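Local coordinates for transcriptional regulator, TetR family (Agrobacterium tumefaciens, PDB 2G7S), which probably binds operator DNA as a homodimer and represses transcription until a small ligand releases it, as in other TetR-family regulators, at residues Cys16-Ile21 with Cys57-Gln62; Ser61-Glu66 with Phe103-Leu108; Trp134-Leu139 with Thr153-Ala158. One frame throughout, in Å; residues are numbered along the deposited sequence. Where two conformers were deposited one is given.

Contact 1 (Cys16-Ile21 with Cys57-Gln62); sequences CARTLI and CKLVSQ
The guanidinium of Arg18 meets Gln62 with its edge: the side-chain amide carbon lies in the guanidinium plane, and the amide itself is turned 48° against it. One hydrogen bond joins the two groups, from Arg18 NH2 to Gln62 OE1 at 3.2 Å. The N-H points fairly well at the oxygen (152°), but the approach is from the flank of the C=O, somewhat tilted from its plane. Gln62 gets there with a fully extended chain, whereas Arg18 runs straight to CD and then bends at chi3, which swings its head along helix 52-77. The stronger partner of this arginine is Glu66, one turn further on, which forms a salt bridge with NH1, so that both ends of the guanidinium are held by the same helix.

In TetR-family repressors the first helix of the DNA-binding domain packs against the long helix that links this domain to the ligand-binding core. Helices 6-24 and 52-77 fit that description, and here their short segments pass almost at right angles (-86°), with axes 10.1 Å apart. Leu59 fills the crossing. Its CD1 presses on Ala17 CB at 3.6 Å and also lies against the backbone of Arg18, while CD2 meets the Arg18 CG methylene and, tip to tip, Ile21 CG2 at 4.2 Å. Val105 of helix 105-110 also touches Arg18 and Leu59, and Phe29 packs on Ile21.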
loop_
_atom_site.group_PDB
_atom_site.type_symbol
_atom_site.label_atom_id
_atom_site.label_comp_id
_atom_site.label_asym_id
_atom_site.label_seq_id
_atom_site.Cartn_x
_atom_site.Cartn_y
_atom_site.Cartn_z
ATOM N N CYS A 16 21.871 0.264 -5.640
ATOM C CA CYS A 16 21.191 1.166 -6.589
ATOM C C CYS A 16 19.770 0.687 -6.880
ATOM O O CYS A 16 18.804 1.446 -6.780
ATOM C CB CYS A 16 22.020 1.257 -7.901
ATOM S SG CYS A 16 21.152 2.142 -9.180
ATOM N N ALA A 17 19.634 -0.594 -7.212
ATOM C CA ALA A 17 18.316 -1.121 -7.545
ATOM C C ALA A 17 17.371 -1.004 -6.325
ATOM O O ALA A 17 16.165 -0.737 -6.491
ATOM C CB ALA A 17 18.438 -2.546 -7.957
ATOM N N ARG A 18 17.902 -1.184 -5.137
ATOM C CA ARG A 18 17.016 -1.060 -3.934
ATOM C C ARG A 18 16.494 0.393 -3.865
ATOM O O ARG A 18 15.294 0.622 -3.625
ATOM C CB ARG A 18 17.770 -1.422 -2.679
ATOM C CG ARG A 18 16.697 -1.511 -1.577
ATOM C CD ARG A 18 17.001 -1.777 -0.197
ATOM N NE ARG A 18 17.911 -2.863 -0.008
ATOM C CZ ARG A 18 18.330 -3.244 1.219
ATOM N NH1 ARG A 18 17.858 -2.591 2.289
ATOM N NH2 ARG A 18 19.234 -4.229 1.336
ATOM N N THR A 19 17.370 1.383 -4.031
ATOM C CA THR A 19 16.898 2.753 -3.937
ATOM C C THR A 19 15.882 3.051 -5.032
ATOM O O THR A 19 14.847 3.665 -4.777
ATOM C CB THR A 19 18.126 3.680 -4.052
ATOM O OG1 THR A 19 18.987 3.374 -2.958
ATOM C CG2 THR A 19 17.739 5.133 -4.025
ATOM N N LEU A 20 16.127 2.546 -6.247
ATOM C CA LEU A 20 15.188 2.820 -7.348
ATOM C C LEU A 20 13.830 2.133 -7.110
ATOM O O LEU A 20 12.778 2.688 -7.421
ATOM C CB LEU A 20 15.752 2.396 -8.746
ATOM C CG LEU A 20 17.110 3.099 -9.095
ATOM C CD1 LEU A 20 17.576 2.540 -10.423
ATOM C CD2 LEU A 20 16.874 4.631 -9.162
ATOM N N ILE A 21 13.862 0.879 -6.620
ATOM C CA ILE A 21 12.634 0.146 -6.460
ATOM C C ILE A 21 11.738 0.787 -5.367
ATOM O O ILE A 21 10.477 0.716 -5.460
ATOM C CB ILE A 21 12.918 -1.335 -6.218
ATOM C CG1 ILE A 21 11.950 -2.245 -6.891
ATOM C CG2 ILE A 21 13.368 -1.596 -4.815
ATOM C CD1 ILE A 21 12.374 -3.725 -6.944
ATOM N N CYS A 57 14.992 -10.675 -6.923
ATOM C CA CYS A 57 14.927 -11.656 -5.836
ATOM C C CYS A 57 16.102 -11.498 -4.904
ATOM O O CYS A 57 15.924 -11.620 -3.682
ATOM C CB CYS A 57 14.970 -13.072 -6.413
ATOM S SG CYS A 57 13.417 -13.627 -7.135
ATOM N N LYS A 58 17.299 -11.250 -5.460
ATOM C CA LYS A 58 18.483 -11.077 -4.604
ATOM C C LYS A 58 18.368 -9.828 -3.727
ATOM O O LYS A 58 18.857 -9.811 -2.598
ATOM C CB LYS A 58 19.734 -10.999 -5.474
ATOM C CG LYS A 58 20.014 -12.363 -6.085
ATOM C CD LYS A 58 20.663 -13.271 -5.059
ATOM C CE LYS A 58 20.750 -14.710 -5.583
ATOM N NZ LYS A 58 20.934 -14.735 -7.028
ATOM N N LEU A 59 17.830 -8.761 -4.300
ATOM C CA LEU A 59 17.652 -7.536 -3.545
ATOM C C LEU A 59 16.662 -7.766 -2.424
ATOM O O LEU A 59 16.897 -7.268 -1.296
ATOM C CB LEU A 59 17.077 -6.519 -4.578
ATOM C CG LEU A 59 16.577 -5.134 -4.407
ATOM C CD1 LEU A 59 16.358 -4.526 -5.816
ATOM C CD2 LEU A 59 15.430 -4.999 -3.474
ATOM N N VAL A 60 15.520 -8.420 -2.729
ATOM C CA VAL A 60 14.507 -8.598 -1.675
ATOM C C VAL A 60 15.049 -9.558 -0.618
ATOM O O VAL A 60 14.813 -9.326 0.577
ATOM C CB VAL A 60 13.215 -9.121 -2.256
ATOM C CG1 VAL A 60 12.249 -9.470 -1.176
ATOM C CG2 VAL A 60 12.615 -8.061 -3.251
ATOM N N SER A 61 15.771 -10.644 -1.025
ATOM C CA SER A 61 16.310 -11.560 0.012
ATOM C C SER A 61 17.261 -10.782 0.969
ATOM O O SER A 61 17.188 -10.950 2.217
ATOM C CB SER A 61 17.102 -12.685 -0.699
ATOM O OG SER A 61 17.671 -13.525 0.251
ATOM N N GLN A 62 18.070 -9.876 0.425
ATOM C CA GLN A 62 19.023 -9.107 1.269
ATOM C C GLN A 62 18.209 -8.132 2.145
ATOM O O GLN A 62 18.560 -7.889 3.332
ATOM C CB GLN A 62 19.936 -8.292 0.345
ATOM C CG GLN A 62 20.943 -7.362 1.052
ATOM C CD GLN A 62 21.721 -6.625 -0.028
ATOM O OE1 GLN A 62 21.234 -5.656 -0.650
ATOM N NE2 GLN A 62 22.899 -7.122 -0.316
#

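Contact 2 (Ser61-Glu66 with Phe103-Leu108); sequences SQYRQE and FCVCAL
Tyr63 lays one face of its ring on Val105. The valine CB stands 3.9 Å from the ring centroid and only 5° off the normal, a CH-pi contact centred on the ring, and the CG2 methyl extends from there to Tyr63 CD1 at 3.7 Å. The tyrosine CG lies opposite its backbone N (chi1 167°), which carries the ring out from helix 52-77 toward the start of helix 105-110. Two cysteine sulfurs approach it obliquely: Cys106 SG is 3.9 Å from Tyr63 CD2, and Cys104 SG is 3.7 Å from CZ near the phenol end. Both are sulfur-aromatic contacts, although the position of the Cys104 sulfur is less certain because it sits too near the tyrosine hydroxyl in the model.

Helix 105-110 is a short element of the C-terminal, ligand-binding part of a TetR-type fold, and through Tyr63 it abuts the long helix rising from the DNA-binding domain. Cys104 is its N-cap residue, and the modelled sulfur accepts from Ala107 N. In the same short helix Ala107 packs on Leu170 of the second subunit, which places the helix at the dimer interface. Cys106 in turn touches Val60, one turn before Arg64, and His127 of helix 118-144.

Away from the ring the contact thins out. Arg64, which is partly exposed to solvent, contributes little more than its CG, 4.2 Å from Cys106 SG; the rest of its chain runs past toward helix 118-144, where it touches Ala126 and His127.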
loop_
_atom_site.group_PDB
_atom_site.type_symbol
_atom_site.label_atom_id
_atom_site.label_comp_id
_atom_site.label_asym_id
_atom_site.label_seq_id
_atom_site.Cartn_x
_atom_site.Cartn_y
_atom_site.Cartn_z
ATOM N N SER A 61 15.771 -10.644 -1.025
ATOM C CA SER A 61 16.310 -11.560 0.012
ATOM C C SER A 61 17.261 -10.782 0.969
ATOM O O SER A 61 17.188 -10.950 2.217
ATOM C CB SER A 61 17.102 -12.685 -0.699
ATOM O OG SER A 61 17.671 -13.525 0.251
ATOM N N GLN A 62 18.070 -9.876 0.425
ATOM C CA GLN A 62 19.023 -9.107 1.269
ATOM C C GLN A 62 18.209 -8.132 2.145
ATOM O O GLN A 62 18.560 -7.889 3.332
ATOM C CB GLN A 62 19.936 -8.292 0.345
ATOM C CG GLN A 62 20.943 -7.362 1.052
ATOM C CD GLN A 62 21.721 -6.625 -0.028
ATOM O OE1 GLN A 62 21.234 -5.656 -0.650
ATOM N NE2 GLN A 62 22.899 -7.122 -0.316
ATOM N N TYR A 63 17.170 -7.520 1.571
ATOM C CA TYR A 63 16.357 -6.542 2.345
ATOM C C TYR A 63 15.702 -7.302 3.540
ATOM O O TYR A 63 15.643 -6.786 4.664
ATOM C CB TYR A 63 15.230 -5.989 1.426
ATOM C CG TYR A 63 14.209 -5.256 2.238
ATOM C CD1 TYR A 63 14.442 -3.911 2.621
ATOM C CD2 TYR A 63 12.991 -5.877 2.599
ATOM C CE1 TYR A 63 13.485 -3.225 3.369
ATOM C CE2 TYR A 63 11.986 -5.147 3.323
ATOM C CZ TYR A 63 12.270 -3.850 3.714
ATOM O OH TYR A 63 11.362 -3.090 4.478
ATOM N N ARG A 64 15.178 -8.494 3.292
ATOM C CA ARG A 64 14.534 -9.230 4.365
ATOM C C ARG A 64 15.594 -9.586 5.411
ATOM O O ARG A 64 15.370 -9.381 6.614
ATOM C CB ARG A 64 13.868 -10.461 3.837
ATOM C CG ARG A 64 12.651 -10.099 3.005
ATOM C CD ARG A 64 12.109 -11.404 2.400
ATOM N NE ARG A 64 11.628 -12.263 3.482
ATOM C CZ ARG A 64 11.531 -13.594 3.409
ATOM N NH1 ARG A 64 11.868 -14.279 2.295
ATOM N NH2 ARG A 64 11.099 -14.269 4.482
ATOM N N GLN A 65 16.756 -10.069 4.978
ATOM C CA GLN A 65 17.825 -10.456 5.953
ATOM C C GLN A 65 18.094 -9.267 6.875
ATOM O O GLN A 65 18.106 -9.419 8.148
ATOM C CB GLN A 65 19.124 -10.909 5.208
ATOM C CG GLN A 65 19.117 -12.294 4.613
ATOM C CD GLN A 65 20.457 -12.624 3.949
ATOM O OE1 GLN A 65 21.023 -11.804 3.184
ATOM N NE2 GLN A 65 20.960 -13.826 4.211
ATOM N N GLU A 66 18.218 -8.068 6.305
ATOM C CA GLU A 66 18.476 -6.880 7.079
ATOM C C GLU A 66 17.270 -6.551 7.945
ATOM O O GLU A 66 17.428 -6.077 9.088
ATOM C CB GLU A 66 18.778 -5.717 6.136
ATOM C CG GLU A 66 20.128 -5.881 5.457
ATOM C CD GLU A 66 20.302 -4.793 4.373
ATOM O OE1 GLU A 66 19.602 -3.744 4.376
ATOM O OE2 GLU A 66 21.148 -5.003 3.511
ATOM N N PHE A 103 10.056 3.782 2.387
ATOM C CA PHE A 103 8.966 2.832 2.131
ATOM C C PHE A 103 9.592 1.439 2.213
ATOM O O PHE A 103 10.756 1.262 1.796
ATOM C CB PHE A 103 8.340 3.060 0.751
ATOM C CG PHE A 103 6.822 2.814 0.694
ATOM C CD1 PHE A 103 5.927 3.851 0.739
ATOM C CD2 PHE A 103 6.330 1.538 0.552
ATOM C CE1 PHE A 103 4.561 3.657 0.657
ATOM C CE2 PHE A 103 4.963 1.330 0.435
ATOM C CZ PHE A 103 4.089 2.364 0.518
ATOM N N CYS A 104 8.841 0.467 2.682
ATOM C CA CYS A 104 9.299 -0.917 2.714
ATOM C C CYS A 104 9.294 -1.485 1.264
ATOM O O CYS A 104 8.293 -1.394 0.559
ATOM C CB CYS A 104 8.334 -1.680 3.609
ATOM S SG CYS A 104 8.626 -3.507 3.496
ATOM N N VAL A 105 10.420 -2.066 0.832
ATOM C CA VAL A 105 10.512 -2.682 -0.492
ATOM C C VAL A 105 9.416 -3.700 -0.685
ATOM O O VAL A 105 8.832 -3.798 -1.777
ATOM C CB VAL A 105 11.907 -3.420 -0.529
ATOM C CG1 VAL A 105 11.980 -4.382 -1.731
ATOM C CG2 VAL A 105 13.077 -2.429 -0.535
ATOM N N CYS A 106 9.164 -4.508 0.365
ATOM C CA CYS A 106 8.215 -5.618 0.185
ATOM C C CYS A 106 6.784 -5.080 0.192
ATOM O O CYS A 106 5.941 -5.565 -0.565
ATOM C CB CYS A 106 8.374 -6.670 1.247
ATOM S SG CYS A 106 9.925 -7.589 0.953
ATOM N N ALA A 107 6.481 -4.070 1.024
ATOM C CA ALA A 107 5.141 -3.540 0.993
ATOM C C ALA A 107 4.848 -2.932 -0.398
ATOM O O ALA A 107 3.717 -2.997 -0.913
ATOM C CB ALA A 107 4.967 -2.484 2.125
ATOM N N LEU A 108 5.844 -2.246 -0.973
ATOM C CA LEU A 108 5.637 -1.625 -2.262
ATOM C C LEU A 108 5.412 -2.713 -3.316
ATOM O O LEU A 108 4.496 -2.631 -4.141
ATOM C CB LEU A 108 6.843 -0.651 -2.621
ATOM C CG LEU A 108 6.461 0.561 -3.554
ATOM C CD1 LEU A 108 7.587 1.586 -3.576
ATOM C CD2 LEU A 108 5.991 0.256 -4.938
#

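Contact 3 (Trp134-Leu139 with Thr153-Ala158); sequences WLTAVL and TARANA
Apolar packing between Leu135, Leu139, Ala154 and Ala158 makes up most of this contact. Leu135 CB rests on Ala158 CB at 3.8 Å, and Leu139 CB meets Ala154 CB at 4.0 Å. The CD1 methyl of Leu139 reaches further, into the backbone of the opposing helix, 3.5 Å from both Ala154 O and Ala158 N. With small alanines facing it, the main chain comes close: the CA atoms of Thr136 and Arg155 are 4.9 Å apart, and the segment axes 8.1 Å.

Helices 118-144 and 154-173 are consecutive in the C-terminal domain of this TetR-family protein, and their segments meet steeply inclined, at 127°, on either side of the connecting loop in the chain. Leu148 from that loop and Ile192 of helix 180-192 close over Leu139.

The polar groups pack across the boundary without bonding to each other. Thr136 OG1 touches Ala158 CB at 3.2 Å and lies over one face of the Arg155 guanidinium; its own hydrogen bond is with Ser132 O, one turn back. Arg155, folded at chi2 and chi3 (69° and 75°), lays its chain over the threonine and delivers NH1 to Asp133 in a salt bridge and to Ser132 OG.

Thr153 is the N-cap of helix 154-173, its OG1 accepting from Ala156 N; separately, Asn157 ND2 bonds Thr153 O, and Thr151 O in the loop before.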
loop_
_atom_site.group_PDB
_atom_site.type_symbol
_atom_site.label_atom_id
_atom_site.label_comp_id
_atom_site.label_asym_id
_atom_site.label_seq_id
_atom_site.Cartn_x
_atom_site.Cartn_y
_atom_site.Cartn_z
ATOM N N TRP A 134 6.718 -12.261 13.621
ATOM C CA TRP A 134 7.435 -11.509 14.668
ATOM C C TRP A 134 6.486 -10.695 15.507
ATOM O O TRP A 134 6.551 -10.721 16.755
ATOM C CB TRP A 134 8.526 -10.598 14.033
ATOM C CG TRP A 134 9.315 -9.858 15.089
ATOM C CD1 TRP A 134 10.313 -10.420 15.863
ATOM C CD2 TRP A 134 9.203 -8.483 15.512
ATOM N NE1 TRP A 134 10.795 -9.485 16.752
ATOM C CE2 TRP A 134 10.141 -8.289 16.551
ATOM C CE3 TRP A 134 8.418 -7.412 15.128
ATOM C CZ2 TRP A 134 10.332 -7.045 17.174
ATOM C CZ3 TRP A 134 8.621 -6.158 15.773
ATOM C CH2 TRP A 134 9.545 -6.023 16.798
ATOM N N LEU A 135 5.633 -9.920 14.865
ATOM C CA LEU A 135 4.681 -9.086 15.628
ATOM C C LEU A 135 3.783 -9.978 16.510
ATOM O O LEU A 135 3.425 -9.596 17.626
ATOM C CB LEU A 135 3.802 -8.280 14.628
ATOM C CG LEU A 135 4.565 -7.193 13.879
ATOM C CD1 LEU A 135 3.672 -6.720 12.741
ATOM C CD2 LEU A 135 4.914 -5.998 14.823
ATOM N N THR A 136 3.375 -11.120 15.982
ATOM C CA THR A 136 2.512 -12.025 16.753
ATOM C C THR A 136 3.242 -12.454 18.018
ATOM O O THR A 136 2.668 -12.456 19.107
ATOM C CB THR A 136 2.119 -13.287 15.894
ATOM O OG1 THR A 136 1.312 -12.866 14.788
ATOM C CG2 THR A 136 1.333 -14.344 16.731
ATOM N N ALA A 137 4.515 -12.840 17.870
ATOM C CA ALA A 137 5.296 -13.269 19.040
ATOM C C ALA A 137 5.495 -12.121 20.040
ATOM O O ALA A 137 5.428 -12.377 21.265
ATOM C CB ALA A 137 6.597 -13.893 18.607
ATOM N N VAL A 138 5.732 -10.891 19.582
ATOM C CA VAL A 138 5.887 -9.771 20.497
ATOM C C VAL A 138 4.563 -9.575 21.237
ATOM O O VAL A 138 4.560 -9.394 22.498
ATOM C CB VAL A 138 6.203 -8.481 19.729
ATOM C CG1 VAL A 138 6.190 -7.252 20.684
ATOM C CG2 VAL A 138 7.573 -8.656 19.033
ATOM N N LEU A 139 3.421 -9.591 20.515
ATOM C CA LEU A 139 2.146 -9.393 21.205
ATOM C C LEU A 139 1.887 -10.527 22.251
ATOM O O LEU A 139 1.369 -10.275 23.340
ATOM C CB LEU A 139 1.013 -9.315 20.157
ATOM C CG LEU A 139 1.101 -8.010 19.333
ATOM C CD1 LEU A 139 0.251 -8.206 18.123
ATOM C CD2 LEU A 139 0.558 -6.828 20.137
ATOM N N THR A 153 -7.169 -12.444 18.927
ATOM C CA THR A 153 -5.914 -13.151 19.167
ATOM C C THR A 153 -4.697 -12.281 18.883
ATOM O O THR A 153 -4.774 -11.245 18.188
ATOM C CB THR A 153 -5.839 -14.340 18.209
ATOM O OG1 THR A 153 -5.822 -13.878 16.878
ATOM C CG2 THR A 153 -7.066 -15.298 18.432
ATOM N N ALA A 154 -3.544 -12.735 19.346
ATOM C CA ALA A 154 -2.307 -12.019 19.023
ATOM C C ALA A 154 -2.093 -11.988 17.517
ATOM O O ALA A 154 -1.715 -10.929 16.986
ATOM C CB ALA A 154 -1.126 -12.700 19.690
ATOM N N ARG A 155 -2.309 -13.114 16.825
ATOM C CA ARG A 155 -2.100 -13.076 15.339
ATOM C C ARG A 155 -3.042 -12.084 14.669
ATOM O O ARG A 155 -2.635 -11.326 13.762
ATOM C CB ARG A 155 -2.362 -14.472 14.757
ATOM C CG ARG A 155 -2.364 -14.524 13.229
ATOM C CD ARG A 155 -0.988 -14.289 12.696
ATOM N NE ARG A 155 -0.182 -15.496 12.901
ATOM C CZ ARG A 155 1.085 -15.649 12.464
ATOM N NH1 ARG A 155 1.740 -14.637 11.854
ATOM N NH2 ARG A 155 1.707 -16.810 12.631
ATOM N N ALA A 156 -4.321 -12.038 15.090
ATOM C CA ALA A 156 -5.219 -11.086 14.423
ATOM C C ALA A 156 -4.786 -9.646 14.677
ATOM O O ALA A 156 -4.836 -8.779 13.772
ATOM C CB ALA A 156 -6.669 -11.255 14.935
ATOM N N ASN A 157 -4.291 -9.383 15.889
ATOM C CA ASN A 157 -3.768 -8.040 16.170
ATOM C C ASN A 157 -2.479 -7.751 15.407
ATOM O O ASN A 157 -2.252 -6.588 15.014
ATOM C CB ASN A 157 -3.578 -7.862 17.662
ATOM C CG ASN A 157 -4.909 -7.526 18.336
ATOM O OD1 ASN A 157 -5.299 -6.364 18.392
ATOM N ND2 ASN A 157 -5.620 -8.570 18.811
ATOM N N ALA A 158 -1.629 -8.749 15.246
ATOM C CA ALA A 158 -0.414 -8.557 14.425
ATOM C C ALA A 158 -0.777 -8.187 12.981
ATOM O O ALA A 158 -0.139 -7.341 12.357
ATOM C CB ALA A 158 0.392 -9.876 14.396
#

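How the contacts relate
From the N terminus, helix 6-24 meets helix 52-77 in contact 1, closing a loop that holds helices 31-38 and 42-48. Contact 2 opens on the same long helix where contact 1 ends, sharing Ser61 and Gln62, and closes a second loop through helix 81-98 at helix 105-110. The two loops thus follow one another, yet their centres are 8 Å apart and they touch, for instance where Ile21 O packs on Leu108 CD1, joining the DNA-binding and C-terminal parts. Contact 3 comes later in series, a short hairpin between helices 118-144 and 154-173. Its centre is 28 Å from that of contact 1, on the opposite side of the chain's centre.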